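Local coordinates for TRAS1 ORF2p (Bombyx mori, PDB 1WDU), which forms the N-terminal endonuclease domain of the protein encoded by a telomere-specific non-LTR retrotransposon, and probably nicks target DNA to start insertion of the element, at residues K128-E131 against S132-Q136; R142-P146 against K147-F151; T210-E214 against D215-L219. The protein carries 1 engineered substitution. All coordinates share one frame; numbering follows the deposited sequence.

Interaction 1: residues K128-E131 against S132-Q136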
loop_
_atom_site.group_PDB
_atom_site.type_symbol
_atom_site.label_atom_id
_atom_site.label_comp_id
_atom_site.label_asym_id
_atom_site.label_seq_id
_atom_site.Cartn_x
_atom_site.Cartn_y
_atom_site.Cartn_z
ATOM N N LYS A 128 7.682 7.004 15.549
ATOM C CA LYS A 128 7.788 5.725 16.247
ATOM C C LYS A 128 8.910 4.906 15.603
ATOM O O LYS A 128 9.110 4.974 14.391
ATOM C CB LYS A 128 6.463 4.954 16.138
ATOM C CG LYS A 128 5.333 5.436 17.056
ATOM C CD LYS A 128 5.500 4.886 18.469
ATOM C CE LYS A 128 4.324 5.230 19.380
ATOM N NZ LYS A 128 4.244 6.678 19.718
ATOM N N PRO A 129 9.664 4.134 16.409
ATOM C CA PRO A 129 10.773 3.293 15.926
ATOM C C PRO A 129 10.317 2.404 14.769
ATOM O O PRO A 129 9.281 1.747 14.872
ATOM C CB PRO A 129 11.145 2.474 17.161
ATOM C CG PRO A 129 10.842 3.411 18.290
ATOM C CD PRO A 129 9.523 4.029 17.874
ATOM N N ILE A 130 11.080 2.370 13.677
ATOM C CA ILE A 130 10.679 1.561 12.528
ATOM C C ILE A 130 10.982 0.079 12.720
ATOM O O ILE A 130 10.427 -0.772 12.006
ATOM C CB ILE A 130 11.344 2.061 11.198
ATOM C CG1 ILE A 130 10.610 1.452 9.995
ATOM C CG2 ILE A 130 12.821 1.692 11.157
ATOM C CD1 ILE A 130 11.158 1.877 8.641
ATOM N N GLU A 131 11.842 -0.218 13.698
ATOM C CA GLU A 131 12.240 -1.590 14.000
ATOM C C GLU A 131 11.097 -2.601 14.121
ATOM O O GLU A 131 11.106 -3.626 13.443
ATOM C CB GLU A 131 13.070 -1.649 15.294
ATOM C CG GLU A 131 14.554 -1.355 15.136
ATOM C CD GLU A 131 14.873 0.126 15.196
ATOM O OE1 GLU A 131 16.062 0.465 15.370
ATOM O OE2 GLU A 131 13.941 0.949 15.068
ATOM N N SER A 132 10.123 -2.334 14.988
ATOM C CA SER A 132 9.019 -3.282 15.166
ATOM C C SER A 132 8.217 -3.489 13.887
ATOM O O SER A 132 7.696 -4.581 13.645
ATOM C CB SER A 132 8.088 -2.840 16.301
ATOM O OG SER A 132 7.514 -1.570 16.049
ATOM N N TYR A 133 8.124 -2.451 13.063
ATOM C CA TYR A 133 7.388 -2.557 11.808
ATOM C C TYR A 133 8.171 -3.405 10.798
ATOM O O TYR A 133 7.580 -4.098 9.966
ATOM C CB TYR A 133 7.126 -1.162 11.239
ATOM C CG TYR A 133 6.331 -0.271 12.166
ATOM C CD1 TYR A 133 6.554 1.107 12.202
ATOM C CD2 TYR A 133 5.351 -0.802 13.009
ATOM C CE1 TYR A 133 5.824 1.935 13.053
ATOM C CE2 TYR A 133 4.615 0.022 13.866
ATOM C CZ TYR A 133 4.860 1.386 13.880
ATOM O OH TYR A 133 4.138 2.202 14.720
ATOM N N LEU A 134 9.500 -3.351 10.865
ATOM C CA LEU A 134 10.317 -4.141 9.952
ATOM C C LEU A 134 10.164 -5.624 10.303
ATOM O O LEU A 134 10.175 -6.490 9.417
ATOM C CB LEU A 134 11.786 -3.710 10.027
ATOM C CG LEU A 134 12.098 -2.282 9.556
ATOM C CD1 LEU A 134 13.600 -2.032 9.638
ATOM C CD2 LEU A 134 11.619 -2.092 8.122
ATOM N N GLU A 135 10.006 -5.905 11.597
ATOM C CA GLU A 135 9.818 -7.278 12.079
ATOM C C GLU A 135 8.481 -7.792 11.550
ATOM O O GLU A 135 8.362 -8.950 11.140
ATOM C CB GLU A 135 9.793 -7.336 13.614
ATOM C CG GLU A 135 11.042 -6.821 14.318
ATOM C CD GLU A 135 10.884 -6.796 15.837
ATOM O OE1 GLU A 135 9.836 -6.305 16.329
ATOM O OE2 GLU A 135 11.811 -7.261 16.540
ATOM N N GLN A 136 7.469 -6.931 11.563
ATOM C CA GLN A 136 6.154 -7.325 11.059
ATOM C C GLN A 136 6.265 -7.665 9.577
ATOM O O GLN A 136 5.600 -8.586 9.099
ATOM C CB GLN A 136 5.133 -6.207 11.263
ATOM C CG GLN A 136 4.629 -6.064 12.688
ATOM C CD GLN A 136 3.749 -4.831 12.861
ATOM O OE1 GLN A 136 2.815 -4.599 12.090
ATOM N NE2 GLN A 136 4.050 -4.035 13.874
#
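Leu134 N donates to Ile130 O at 3.0 Å, and one residue on, Glu135 N reaches Glu131 O over 3.1 Å. The two i to i+4 bonds define the first turn of helix 131-142, one of the helices of this four-layered alpha/beta sandwich, where the chain leaves the loop after strand 116-123. Leu134 N also lies 3.0 Å from Glu131 O, but with an N-H...O angle of 123° that second bond is weak, so the amide is held mainly by Ile130.

Around this backbone frame the apolar side chains pack in pairs of branches. Ile130 holds CG1 anti to its backbone N (chi1 -164°), and the extended arm beyond it brings CD1 to 4.0 Å from Leu134 CD2. Its other branch, CG2, approaches Leu134 CD1 at 4.1 Å, so both methyls of the leucine are met. Helix 169-181 lies against this pair, with Gln173 touching both residues.

Tyr133 lies along the incoming loop instead. Its CB sits 3.4 Å from Ile130 O, and the ring extends back past Pro129, whose carbonyl oxygen approaches CD1 obliquely at 3.9 Å. The ring of Phe124 meets that of Tyr133 with the planes nearly parallel, and Gln136 NE2 stands in plane at the tyrosine's edge. At the far end of the ring, Lys128 CB rests 3.9 Å from Tyr133 OH, while the bent lysine chain carries NZ away.

Interaction 2: residues R142-P146 against K147-F151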
loop_
_atom_site.group_PDB
_atom_site.type_symbol
_atom_site.label_atom_id
_atom_site.label_comp_id
_atom_site.label_asym_id
_atom_site.label_seq_id
_atom_site.Cartn_x
_atom_site.Cartn_y
_atom_site.Cartn_z
ATOM N N ARG A 142 7.948 -14.479 5.873
ATOM C CA ARG A 142 8.257 -15.881 6.159
ATOM C C ARG A 142 7.017 -16.746 6.359
ATOM O O ARG A 142 6.922 -17.841 5.817
ATOM C CB ARG A 142 9.162 -16.000 7.396
ATOM C CG ARG A 142 8.466 -15.795 8.735
ATOM C CD ARG A 142 9.385 -16.170 9.894
ATOM N NE ARG A 142 8.678 -16.920 10.933
ATOM C CZ ARG A 142 7.760 -16.408 11.749
ATOM N NH1 ARG A 142 7.427 -15.129 11.663
ATOM N NH2 ARG A 142 7.154 -17.186 12.639
ATOM N N LYS A 143 6.070 -16.240 7.136
ATOM C CA LYS A 143 4.846 -16.960 7.433
ATOM C C LYS A 143 3.856 -16.893 6.275
ATOM O O LYS A 143 2.707 -17.300 6.414
ATOM C CB LYS A 143 4.219 -16.369 8.701
ATOM C CG LYS A 143 3.036 -17.130 9.256
ATOM C CD LYS A 143 2.692 -16.632 10.650
ATOM C CE LYS A 143 1.621 -17.499 11.295
ATOM N NZ LYS A 143 1.361 -17.113 12.710
ATOM N N MET A 144 4.305 -16.399 5.127
ATOM C CA MET A 144 3.415 -16.270 3.979
ATOM C C MET A 144 4.067 -16.649 2.650
ATOM O O MET A 144 3.529 -16.348 1.582
ATOM C CB MET A 144 2.898 -14.831 3.907
ATOM C CG MET A 144 1.543 -14.668 3.266
ATOM S SD MET A 144 0.290 -15.603 4.150
ATOM C CE MET A 144 -0.104 -16.838 2.877
ATOM N N GLY A 145 5.224 -17.303 2.717
ATOM C CA GLY A 145 5.919 -17.705 1.504
ATOM C C GLY A 145 6.727 -16.575 0.893
ATOM O O GLY A 145 6.415 -15.404 1.113
ATOM N N PRO A 146 7.780 -16.896 0.120
ATOM C CA PRO A 146 8.659 -15.922 -0.539
ATOM C C PRO A 146 8.203 -15.512 -1.939
ATOM O O PRO A 146 8.998 -14.999 -2.732
ATOM C CB PRO A 146 9.988 -16.654 -0.576
ATOM C CG PRO A 146 9.541 -18.043 -0.905
ATOM C CD PRO A 146 8.363 -18.249 0.037
ATOM N N LYS A 147 6.932 -15.743 -2.246
ATOM C CA LYS A 147 6.393 -15.393 -3.558
ATOM C C LYS A 147 5.004 -14.771 -3.466
ATOM O O LYS A 147 4.325 -14.890 -2.447
ATOM C CB LYS A 147 6.312 -16.639 -4.447
ATOM C CG LYS A 147 7.651 -17.220 -4.871
ATOM C CD LYS A 147 7.462 -18.414 -5.805
ATOM C CE LYS A 147 6.730 -19.565 -5.112
ATOM N NZ LYS A 147 6.567 -20.763 -5.994
ATOM N N ARG A 148 4.592 -14.102 -4.539
ATOM C CA ARG A 148 3.270 -13.494 -4.602
ATOM C C ARG A 148 2.998 -12.469 -3.497
ATOM O O ARG A 148 1.918 -12.452 -2.917
ATOM C CB ARG A 148 2.214 -14.600 -4.534
ATOM C CG ARG A 148 2.395 -15.685 -5.573
ATOM C CD ARG A 148 2.162 -15.132 -6.961
ATOM N NE ARG A 148 2.670 -16.033 -7.989
ATOM C CZ ARG A 148 2.570 -15.801 -9.291
ATOM N NH1 ARG A 148 1.976 -14.695 -9.717
ATOM N NH2 ARG A 148 3.068 -16.665 -10.164
ATOM N N LEU A 149 3.974 -11.623 -3.199
ATOM C CA LEU A 149 3.785 -10.610 -2.175
ATOM C C LEU A 149 3.862 -9.204 -2.761
ATOM O O LEU A 149 4.720 -8.925 -3.594
ATOM C CB LEU A 149 4.846 -10.744 -1.071
ATOM C CG LEU A 149 4.956 -12.034 -0.246
ATOM C CD1 LEU A 149 5.937 -11.799 0.904
ATOM C CD2 LEU A 149 3.602 -12.440 0.308
ATOM N N ILE A 150 2.950 -8.334 -2.332
ATOM C CA ILE A 150 2.931 -6.928 -2.756
ATOM C C ILE A 150 2.621 -6.084 -1.519
ATOM O O ILE A 150 1.619 -6.315 -0.837
ATOM C CB ILE A 150 1.832 -6.612 -3.807
ATOM C CG1 ILE A 150 1.997 -7.483 -5.055
ATOM C CG2 ILE A 150 1.929 -5.144 -4.216
ATOM C CD1 ILE A 150 0.898 -7.251 -6.109
ATOM N N PHE A 151 3.485 -5.113 -1.235
ATOM C CA PHE A 151 3.316 -4.235 -0.084
ATOM C C PHE A 151 3.162 -2.822 -0.573
ATOM O O PHE A 151 3.835 -2.411 -1.512
ATOM C CB PHE A 151 4.545 -4.232 0.836
ATOM C CG PHE A 151 4.824 -5.535 1.518
ATOM C CD1 PHE A 151 5.359 -6.608 0.811
ATOM C CD2 PHE A 151 4.606 -5.670 2.892
ATOM C CE1 PHE A 151 5.682 -7.801 1.466
ATOM C CE2 PHE A 151 4.919 -6.855 3.554
ATOM C CZ PHE A 151 5.461 -7.925 2.835
#
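Leu149 meets the flat peptide group joining Gly145 to Pro146 at its oxygen: CD1 lies 3.6 Å from Gly145 O, beyond the end of the carbonyl and not over the peptide face. The puckered ring of Pro146 follows, and its closeness to Lys147 N comes simply from the peptide link between the two residues. Gly145 O also comes within 3.4 Å of Lys147 N, but the angle is too poor for a hydrogen bond. No hydrogen bond joins 142-146 to 147-151; the side-chain contact between them is Leu149 against Met144 and the carbonyl oxygens.

The second methyl of Leu149, CD2, sits 4.2 Å from Met144 CG and 4.1 Å from Met144 O. Leu149 CG stands anti to its own carbonyl carbon (chi1 -60°), a setting that directs both methyls into the bend of the chain. Replacing Leu149 by an alanine removes both methyls and would probably open a gap inside the turn, taking an apolar neighbour from Met144 CG. The bend itself depends on Gly145: at phi 81° and psi 155° a CB would be jammed against the preceding carbonyl oxygen.

This turn is the return of a beta-alpha-beta crossover, from helix 131-142 into strand 149-154, which runs parallel to strand 116-123. Glu141 of the helix touches both Pro146 and Leu149, while Thr118 of strand 116-123 touches Met144 and Leu149. Farther along strand 149-154, the Phe151 ring stacks on Phe211 of strand 204-212.

Interaction 3: residues T210-E214 against D215-L219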
loop_
_atom_site.group_PDB
_atom_site.type_symbol
_atom_site.label_atom_id
_atom_site.label_comp_id
_atom_site.label_asym_id
_atom_site.label_seq_id
_atom_site.Cartn_x
_atom_site.Cartn_y
_atom_site.Cartn_z
ATOM N N THR A 210 6.186 1.130 -2.468
ATOM C CA THR A 210 5.474 -0.043 -2.962
ATOM C C THR A 210 6.562 -1.036 -3.348
ATOM O O THR A 210 7.460 -0.704 -4.117
ATOM C CB THR A 210 4.645 0.264 -4.232
ATOM O OG1 THR A 210 3.783 1.383 -3.997
ATOM C CG2 THR A 210 3.808 -0.948 -4.620
ATOM N N PHE A 211 6.498 -2.247 -2.815
ATOM C CA PHE A 211 7.504 -3.243 -3.140
ATOM C C PHE A 211 6.895 -4.629 -3.183
ATOM O O PHE A 211 5.832 -4.868 -2.608
ATOM C CB PHE A 211 8.678 -3.162 -2.146
ATOM C CG PHE A 211 8.268 -3.099 -0.696
ATOM C CD1 PHE A 211 8.118 -4.258 0.052
ATOM C CD2 PHE A 211 8.108 -1.876 -0.060
ATOM C CE1 PHE A 211 7.826 -4.205 1.420
ATOM C CE2 PHE A 211 7.812 -1.816 1.316
ATOM C CZ PHE A 211 7.674 -2.983 2.047
ATOM N N CYS A 212 7.565 -5.542 -3.873
ATOM C CA CYS A 212 7.044 -6.892 -4.031
ATOM C C CYS A 212 8.132 -7.934 -4.186
ATOM O O CYS A 212 9.289 -7.610 -4.433
ATOM C CB CYS A 212 6.171 -6.944 -5.284
ATOM S SG CYS A 212 7.099 -6.499 -6.795
ATOM N N THR A 213 7.739 -9.195 -4.058
ATOM C CA THR A 213 8.660 -10.307 -4.236
ATOM C C THR A 213 9.104 -10.273 -5.701
ATOM O O THR A 213 8.418 -9.694 -6.544
ATOM C CB THR A 213 7.962 -11.641 -3.953
ATOM O OG1 THR A 213 6.687 -11.649 -4.608
ATOM C CG2 THR A 213 7.769 -11.837 -2.461
ATOM N N GLU A 214 10.243 -10.888 -6.002
ATOM C CA GLU A 214 10.783 -10.906 -7.366
ATOM C C GLU A 214 9.781 -11.388 -8.418
ATOM O O GLU A 214 9.616 -10.756 -9.463
ATOM C CB GLU A 214 12.047 -11.780 -7.405
ATOM C CG GLU A 214 12.677 -11.981 -8.785
ATOM C CD GLU A 214 13.319 -10.721 -9.340
ATOM O OE1 GLU A 214 14.140 -10.106 -8.624
ATOM O OE2 GLU A 214 13.011 -10.349 -10.495
ATOM N N ASP A 215 9.112 -12.500 -8.131
ATOM C CA ASP A 215 8.140 -13.089 -9.049
ATOM C C ASP A 215 7.004 -12.157 -9.474
ATOM O O ASP A 215 6.357 -12.396 -10.486
ATOM C CB ASP A 215 7.550 -14.366 -8.431
ATOM C CG ASP A 215 6.549 -14.076 -7.312
ATOM O OD1 ASP A 215 5.356 -13.852 -7.617
ATOM O OD2 ASP A 215 6.954 -14.070 -6.132
ATOM N N MET A 216 6.757 -11.097 -8.710
ATOM C CA MET A 216 5.683 -10.171 -9.056
ATOM C C MET A 216 6.066 -9.259 -10.203
ATOM O O MET A 216 5.204 -8.813 -10.963
ATOM C CB MET A 216 5.254 -9.358 -7.836
ATOM C CG MET A 216 4.449 -10.180 -6.848
ATOM S SD MET A 216 3.120 -11.081 -7.687
ATOM C CE MET A 216 2.132 -9.699 -8.314
ATOM N N LEU A 217 7.353 -8.961 -10.322
ATOM C CA LEU A 217 7.808 -8.154 -11.444
ATOM C C LEU A 217 7.448 -9.054 -12.626
ATOM O O LEU A 217 7.669 -10.261 -12.557
ATOM C CB LEU A 217 9.321 -7.946 -11.372
ATOM C CG LEU A 217 9.870 -6.822 -10.491
ATOM C CD1 LEU A 217 9.212 -6.834 -9.139
ATOM C CD2 LEU A 217 11.375 -6.991 -10.351
ATOM N N ASP A 218 6.885 -8.474 -13.682
ATOM C CA ASP A 218 6.449 -9.203 -14.887
ATOM C C ASP A 218 4.929 -9.309 -14.870
ATOM O O ASP A 218 4.304 -9.646 -15.879
ATOM C CB ASP A 218 7.034 -10.625 -14.970
ATOM C CG ASP A 218 8.467 -10.647 -15.478
ATOM O OD1 ASP A 218 8.986 -11.757 -15.727
ATOM O OD2 ASP A 218 9.070 -9.562 -15.628
ATOM N N LEU A 219 4.349 -9.037 -13.703
ATOM C CA LEU A 219 2.903 -9.064 -13.522
ATOM C C LEU A 219 2.422 -7.664 -13.151
ATOM O O LEU A 219 1.220 -7.420 -13.055
ATOM C CB LEU A 219 2.524 -10.036 -12.403
ATOM C CG LEU A 219 2.320 -11.520 -12.726
ATOM C CD1 LEU A 219 3.420 -12.033 -13.639
ATOM C CD2 LEU A 219 2.287 -12.298 -11.421
#
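A short 3-10 turn follows strand 204-212, and at its start Thr213 serves with both side chain and carbonyl, Asp215 with its carboxylate. Thr213 OG1 donates to Asp215 OD2 at 2.9 Å, meeting the oxygen from 50° out of the carboxylate plane. Asp215 places CG between its backbone N and carbonyl carbon (chi1 75°), which turns the carboxylate back toward Thr213. The backbone bonds are of the i to i+3 kind: Met216 N to Thr213 O spans 3.1 Å with an N-H...O angle of 154°, and Leu217 N to Glu214 O spans 3.0 Å.

In the alpha/beta sandwich this turn carries the chain from strand 204-212 toward strand 220-225, which belongs to the other main sheet. The polar pair also faces the neighbouring strand 149-154: Asp215 OD2 accepts from Arg148 N as well, and Thr213 OG1 bonds to Leu149 N. Each of these two side-chain oxygens is therefore engaged twice, which fixes the rotation of the threonine and the carboxylate.

Beneath the turn, Cys212 SG packs on Met216 CB at 3.6 Å. Its separation from Leu217 CD1, 3.2 Å, is short for sulfur and a methyl, and its exact value is doubtful. Met216 CG crosses to within 3.5 Å of Thr213 OG1 before the methionine chain bends away toward Ile150. On the outer side the Glu214 side chain runs roughly perpendicular to that of Leu217, with Glu214 OE2 set 3.7 Å from Leu217 CD2.

From the N terminus the three contacts come in series, each a local turn that neither nests in nor crosses another. Interaction 1 opens helix 131-142 after strand 116-123; interaction 2 closes the same crossover by leading the helix's far end into strand 149-154, and their centres lie about 18 Å apart. Interaction 3 follows much later, where strand 204-212 turns out toward strand 220-225. It touches interaction 2, the centres being about 10 Å apart, because strands 149-154 and 204-212 are antiparallel neighbours: Phe151 N approaches Phe211 O at 2.7 Å, a probable hydrogen bond. Interactions 1 and 3 do not touch, with nearest atoms about 7 Å apart.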